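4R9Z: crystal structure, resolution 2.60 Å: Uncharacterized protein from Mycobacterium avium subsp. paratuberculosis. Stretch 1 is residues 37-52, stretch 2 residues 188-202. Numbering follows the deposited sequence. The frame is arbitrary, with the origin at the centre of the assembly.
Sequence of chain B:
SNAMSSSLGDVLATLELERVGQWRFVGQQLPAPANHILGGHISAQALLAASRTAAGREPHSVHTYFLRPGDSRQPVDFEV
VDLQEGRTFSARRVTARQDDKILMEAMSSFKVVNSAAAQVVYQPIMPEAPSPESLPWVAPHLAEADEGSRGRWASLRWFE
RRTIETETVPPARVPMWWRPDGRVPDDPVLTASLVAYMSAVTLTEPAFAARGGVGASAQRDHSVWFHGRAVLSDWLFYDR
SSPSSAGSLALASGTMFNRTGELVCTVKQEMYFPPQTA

Stretch 1 (37-52) ILGGHISAQALLAASR
Stretch 2, residues 188-202: PVLTASLVAYMSAVT

Two helices, 188-201 and one beginning at Gly39, pack nearly antiparallel: their N-to-C directions differ by 159°, and their axes approach to 7.7 Å. Ile37 and Leu38 enter in extended conformation (phi/psi -84/136 and -81/136), with Leu38 at the N-cap position; beyond them the backbone is helical, and i to i+4 hydrogen bonds run along both helices, for example Ala44 N to Gly40 O (3.1 Å) and Tyr197 N to Ser193 O (2.7 Å). The register is set by CA pairs: Gly40 CA to Tyr197 CA is 4.3 Å, Ala44 CA to Ser193 CA 4.9 Å, and Ser51 CA to Val189 CA 7.2 Å. The helices are thus closest near Gly40 and stand farther apart at Ser51. The contact buries 608 Å², both sides summed.

At the close end the backbone of Gly40 packs directly on the partner helix. Gly40 CA lies 3.5 Å from Ala200 CB and 4.0 Å from Val201 CG1, and Gly40 O receives a CA-H...O contact from Tyr197 CA (3.5 Å, 156° at the hydrogen). Glycine suits this site sterically: an ideal CB on Gly40 would point toward the partner helix and fall 2.5 Å from Tyr197 O and 2.7 Å from Val201 CG1, both clashes. Ala44, one turn on, is small enough for its CB to sit 3.5 Å from Ser193 O.

The polar link across the stretches is a single hydrogen bond, His41 ND1 to Tyr197 OH at 2.7 Å, in which either atom could be the donor. His41 adopts chi1 t (176°) with chi2 79°; Tyr197 adopts chi1 t (-162°) with chi2 -38°. Both CA-to-CB bonds point sideways, but the end of Tyr197 comes nearer, placing its hydroxyl at the edge of the imidazole, near its plane. The rings are oblique, with planes at 68° and centroids 5.3 Å apart. His41 CA lies over a face of the phenol ring, 3.7 Å from its centroid and 20° off the normal, making a CH-pi contact. Tyr197 has the largest covered area of any residue here, 76 Å².

Apolar side chains fill the remainder. Leu38 (m, p) brings CD2 to 3.8 Å from Val201 CG1 (Val201 chi1 m), and Ala44 CB meets Tyr197 CD2 at 3.6 Å. Leu47 (t, p) points toward the partner, with CD2 3.8 Å from Ser193 CA and 4.4 Å from Ala196 CB. Leu48 (m, t) starts sideways, yet its end comes nearer: CD2 is 3.7 Å from Val189 CG1 (Val189 chi1 t) and CD1 4.2 Å from Leu190 CD1 (Leu190 t, p). Toward Ser51, where the helices stand farther apart, Leu47 and Leu48 span the gap.

Two serines satisfy their hydroxyls within their own helices while facing the partner. Ser193 (p) donates from OG to Leu190 O at 2.8 Å, and its OG also lies 3.7 Å from Leu48 CG. Ser51 (m) donates from OG to Leu47 O at 2.6 Å, while its CB packs 3.5 Å from Val189 CG1.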

# COMPACT_ATOMS: atom_id res chain seq x y z
N ILE B 37 4.22 -2.77 21.46
CA ILE B 37 3.56 -3.76 20.62
C ILE B 37 4.15 -3.67 19.23
O ILE B 37 4.32 -2.58 18.70
CB ILE B 37 2.04 -3.53 20.52
CG1 ILE B 37 1.41 -3.49 21.91
CG2 ILE B 37 1.39 -4.60 19.67
CD1 ILE B 37 -0.05 -3.14 21.87
N LEU B 38 4.44 -4.82 18.64
CA LEU B 38 4.99 -4.84 17.29
C LEU B 38 3.90 -4.67 16.24
O LEU B 38 2.84 -5.29 16.34
CB LEU B 38 5.77 -6.13 17.04
CG LEU B 38 7.23 -6.08 17.46
CD1 LEU B 38 7.37 -6.19 18.97
CD2 LEU B 38 8.02 -7.17 16.75
N GLY B 39 4.18 -3.83 15.25
CA GLY B 39 3.25 -3.59 14.17
C GLY B 39 2.71 -4.87 13.55
O GLY B 39 1.49 -5.05 13.45
N GLY B 40 3.61 -5.77 13.17
CA GLY B 40 3.24 -7.02 12.54
C GLY B 40 2.22 -7.80 13.34
O GLY B 40 1.34 -8.45 12.78
N HIS B 41 2.35 -7.74 14.66
CA HIS B 41 1.44 -8.43 15.56
C HIS B 41 0.04 -7.81 15.56
O HIS B 41 -0.96 -8.51 15.41
CB HIS B 41 2.00 -8.43 16.98
CG HIS B 41 1.08 -9.03 17.99
ND1 HIS B 41 0.93 -10.39 18.15
CD2 HIS B 41 0.26 -8.45 18.89
CE1 HIS B 41 0.06 -10.63 19.11
NE2 HIS B 41 -0.37 -9.47 19.58
N ILE B 42 -0.02 -6.49 15.72
CA ILE B 42 -1.29 -5.81 15.82
C ILE B 42 -1.99 -5.78 14.46
O ILE B 42 -3.22 -5.83 14.40
CB ILE B 42 -1.13 -4.37 16.38
CG1 ILE B 42 -2.48 -3.82 16.83
CG2 ILE B 42 -0.47 -3.44 15.38
CD1 ILE B 42 -2.37 -2.64 17.77
N SER B 43 -1.22 -5.73 13.38
CA SER B 43 -1.81 -5.73 12.04
C SER B 43 -2.32 -7.12 11.67
O SER B 43 -3.27 -7.26 10.90
CB SER B 43 -0.81 -5.23 11.00
OG SER B 43 0.19 -6.20 10.73
N ALA B 44 -1.66 -8.15 12.19
CA ALA B 44 -2.10 -9.52 11.97
C ALA B 44 -3.43 -9.78 12.68
O ALA B 44 -4.32 -10.44 12.14
CB ALA B 44 -1.05 -10.51 12.46
N GLN B 45 -3.55 -9.26 13.90
CA GLN B 45 -4.78 -9.37 14.66
C GLN B 45 -5.92 -8.62 13.96
O GLN B 45 -7.03 -9.12 13.85
CB GLN B 45 -4.59 -8.84 16.08
CG GLN B 45 -3.87 -9.80 17.01
CD GLN B 45 -3.75 -9.27 18.43
OE1 GLN B 45 -3.65 -8.06 18.65
NE2 GLN B 45 -3.76 -10.18 19.39
N ALA B 46 -5.61 -7.41 13.49
CA ALA B 46 -6.60 -6.58 12.81
C ALA B 46 -7.07 -7.24 11.52
O ALA B 46 -8.24 -7.11 11.14
CB ALA B 46 -6.02 -5.22 12.52
N LEU B 47 -6.18 -7.97 10.86
CA LEU B 47 -6.52 -8.67 9.63
C LEU B 47 -7.45 -9.83 9.93
O LEU B 47 -8.37 -10.10 9.16
CB LEU B 47 -5.27 -9.18 8.93
CG LEU B 47 -5.57 -9.94 7.63
CD1 LEU B 47 -6.25 -9.03 6.60
CD2 LEU B 47 -4.31 -10.59 7.05
N LEU B 48 -7.22 -10.50 11.05
CA LEU B 48 -8.10 -11.58 11.46
C LEU B 48 -9.46 -11.03 11.84
O LEU B 48 -10.49 -11.65 11.56
CB LEU B 48 -7.49 -12.36 12.63
CG LEU B 48 -6.34 -13.28 12.22
CD1 LEU B 48 -5.57 -13.79 13.43
CD2 LEU B 48 -6.89 -14.43 11.39
N ALA B 49 -9.46 -9.86 12.46
CA ALA B 49 -10.70 -9.21 12.82
C ALA B 49 -11.56 -9.00 11.58
O ALA B 49 -12.69 -9.48 11.52
CB ALA B 49 -10.42 -7.88 13.50
N ALA B 50 -10.99 -8.36 10.58
CA ALA B 50 -11.68 -8.12 9.32
C ALA B 50 -12.13 -9.43 8.67
O ALA B 50 -13.27 -9.55 8.24
CB ALA B 50 -10.78 -7.34 8.37
N SER B 51 -11.22 -10.40 8.62
CA SER B 51 -11.48 -11.68 7.97
C SER B 51 -12.67 -12.42 8.57
O SER B 51 -13.44 -13.04 7.84
CB SER B 51 -10.24 -12.56 8.04
OG SER B 51 -9.11 -11.89 7.50
N ARG B 52 -12.80 -12.37 9.89
CA ARG B 52 -13.90 -13.03 10.59
C ARG B 52 -15.26 -12.37 10.35
O ARG B 52 -16.30 -12.97 10.62
CB ARG B 52 -13.61 -13.09 12.09
CG ARG B 52 -12.49 -14.07 12.43
CD ARG B 52 -12.10 -14.02 13.90
NE ARG B 52 -13.17 -14.45 14.78
CZ ARG B 52 -13.05 -14.56 16.10
NH1 ARG B 52 -11.89 -14.26 16.68
NH2 ARG B 52 -14.07 -14.96 16.84
N PRO B 188 -6.34 -21.29 6.06
CA PRO B 188 -5.98 -20.34 5.00
C PRO B 188 -5.92 -18.90 5.48
O PRO B 188 -4.98 -18.18 5.16
CB PRO B 188 -7.11 -20.52 3.99
CG PRO B 188 -7.57 -21.91 4.18
CD PRO B 188 -7.39 -22.23 5.64
N VAL B 189 -6.92 -18.49 6.25
CA VAL B 189 -7.00 -17.14 6.79
C VAL B 189 -5.95 -16.91 7.90
O VAL B 189 -5.31 -15.86 7.95
CB VAL B 189 -8.42 -16.83 7.33
CG1 VAL B 189 -8.42 -15.59 8.20
CG2 VAL B 189 -9.39 -16.69 6.17
N LEU B 190 -5.79 -17.88 8.79
CA LEU B 190 -4.77 -17.79 9.83
C LEU B 190 -3.38 -17.72 9.22
O LEU B 190 -2.52 -16.99 9.69
CB LEU B 190 -4.86 -18.96 10.81
CG LEU B 190 -3.88 -18.95 11.98
CD1 LEU B 190 -3.91 -17.61 12.69
CD2 LEU B 190 -4.19 -20.08 12.96
N THR B 191 -3.18 -18.51 8.17
CA THR B 191 -1.91 -18.53 7.44
C THR B 191 -1.59 -17.17 6.82
O THR B 191 -0.45 -16.71 6.87
CB THR B 191 -1.93 -19.61 6.34
OG1 THR B 191 -2.06 -20.90 6.95
CG2 THR B 191 -0.66 -19.57 5.52
N ALA B 192 -2.60 -16.53 6.23
CA ALA B 192 -2.41 -15.24 5.60
C ALA B 192 -1.98 -14.18 6.62
O ALA B 192 -1.09 -13.38 6.35
CB ALA B 192 -3.66 -14.81 4.88
N SER B 193 -2.61 -14.20 7.79
CA SER B 193 -2.27 -13.22 8.82
C SER B 193 -0.87 -13.48 9.36
O SER B 193 -0.17 -12.55 9.74
CB SER B 193 -3.28 -13.26 9.97
OG SER B 193 -3.24 -14.50 10.65
N LEU B 194 -0.45 -14.74 9.36
CA LEU B 194 0.87 -15.09 9.85
C LEU B 194 1.93 -14.67 8.84
O LEU B 194 3.02 -14.24 9.21
CB LEU B 194 0.98 -16.59 10.12
CG LEU B 194 0.30 -17.08 11.40
CD1 LEU B 194 0.19 -18.59 11.37
CD2 LEU B 194 1.09 -16.61 12.61
N VAL B 195 1.59 -14.80 7.57
CA VAL B 195 2.42 -14.27 6.51
C VAL B 195 2.58 -12.76 6.69
O VAL B 195 3.70 -12.26 6.74
CB VAL B 195 1.83 -14.56 5.13
CG1 VAL B 195 2.51 -13.70 4.08
CG2 VAL B 195 1.99 -16.03 4.80
N ALA B 196 1.47 -12.06 6.81
CA ALA B 196 1.50 -10.62 7.06
C ALA B 196 2.27 -10.29 8.33
O ALA B 196 3.08 -9.36 8.35
CB ALA B 196 0.08 -10.07 7.14
N TYR B 197 2.02 -11.06 9.39
CA TYR B 197 2.71 -10.91 10.67
C TYR B 197 4.23 -10.89 10.49
O TYR B 197 4.91 -9.97 10.94
CB TYR B 197 2.30 -12.05 11.62
CG TYR B 197 2.56 -11.84 13.10
CD1 TYR B 197 3.70 -11.20 13.55
CD2 TYR B 197 1.65 -12.30 14.04
CE1 TYR B 197 3.94 -11.01 14.90
CE2 TYR B 197 1.87 -12.12 15.40
CZ TYR B 197 3.02 -11.48 15.82
OH TYR B 197 3.24 -11.29 17.17
N MET B 198 4.75 -11.93 9.85
CA MET B 198 6.19 -12.09 9.68
C MET B 198 6.74 -11.12 8.63
O MET B 198 7.86 -10.61 8.78
CB MET B 198 6.51 -13.55 9.30
CG MET B 198 7.07 -13.76 7.91
SD MET B 198 8.85 -13.51 7.83
CE MET B 198 9.33 -14.16 9.43
N SER B 199 5.96 -10.84 7.59
CA SER B 199 6.37 -9.92 6.53
C SER B 199 6.67 -8.53 7.07
O SER B 199 7.48 -7.79 6.50
CB SER B 199 5.28 -9.82 5.46
OG SER B 199 4.17 -9.08 5.94
N ALA B 200 6.01 -8.16 8.16
CA ALA B 200 6.19 -6.85 8.76
C ALA B 200 7.40 -6.78 9.70
O ALA B 200 8.20 -5.85 9.61
CB ALA B 200 4.92 -6.44 9.49
N VAL B 201 7.51 -7.75 10.61
CA VAL B 201 8.51 -7.69 11.67
C VAL B 201 9.96 -7.90 11.20
O VAL B 201 10.89 -7.51 11.89
CB VAL B 201 8.22 -8.72 12.78
CG1 VAL B 201 6.87 -8.46 13.42
CG2 VAL B 201 8.29 -10.14 12.23
N THR B 202 10.14 -8.51 10.03
CA THR B 202 11.48 -8.79 9.53
C THR B 202 11.99 -7.72 8.58
O THR B 202 13.10 -7.80 8.07
CB THR B 202 11.55 -10.14 8.81
OG1 THR B 202 10.61 -10.16 7.73
CG2 THR B 202 11.24 -11.26 9.77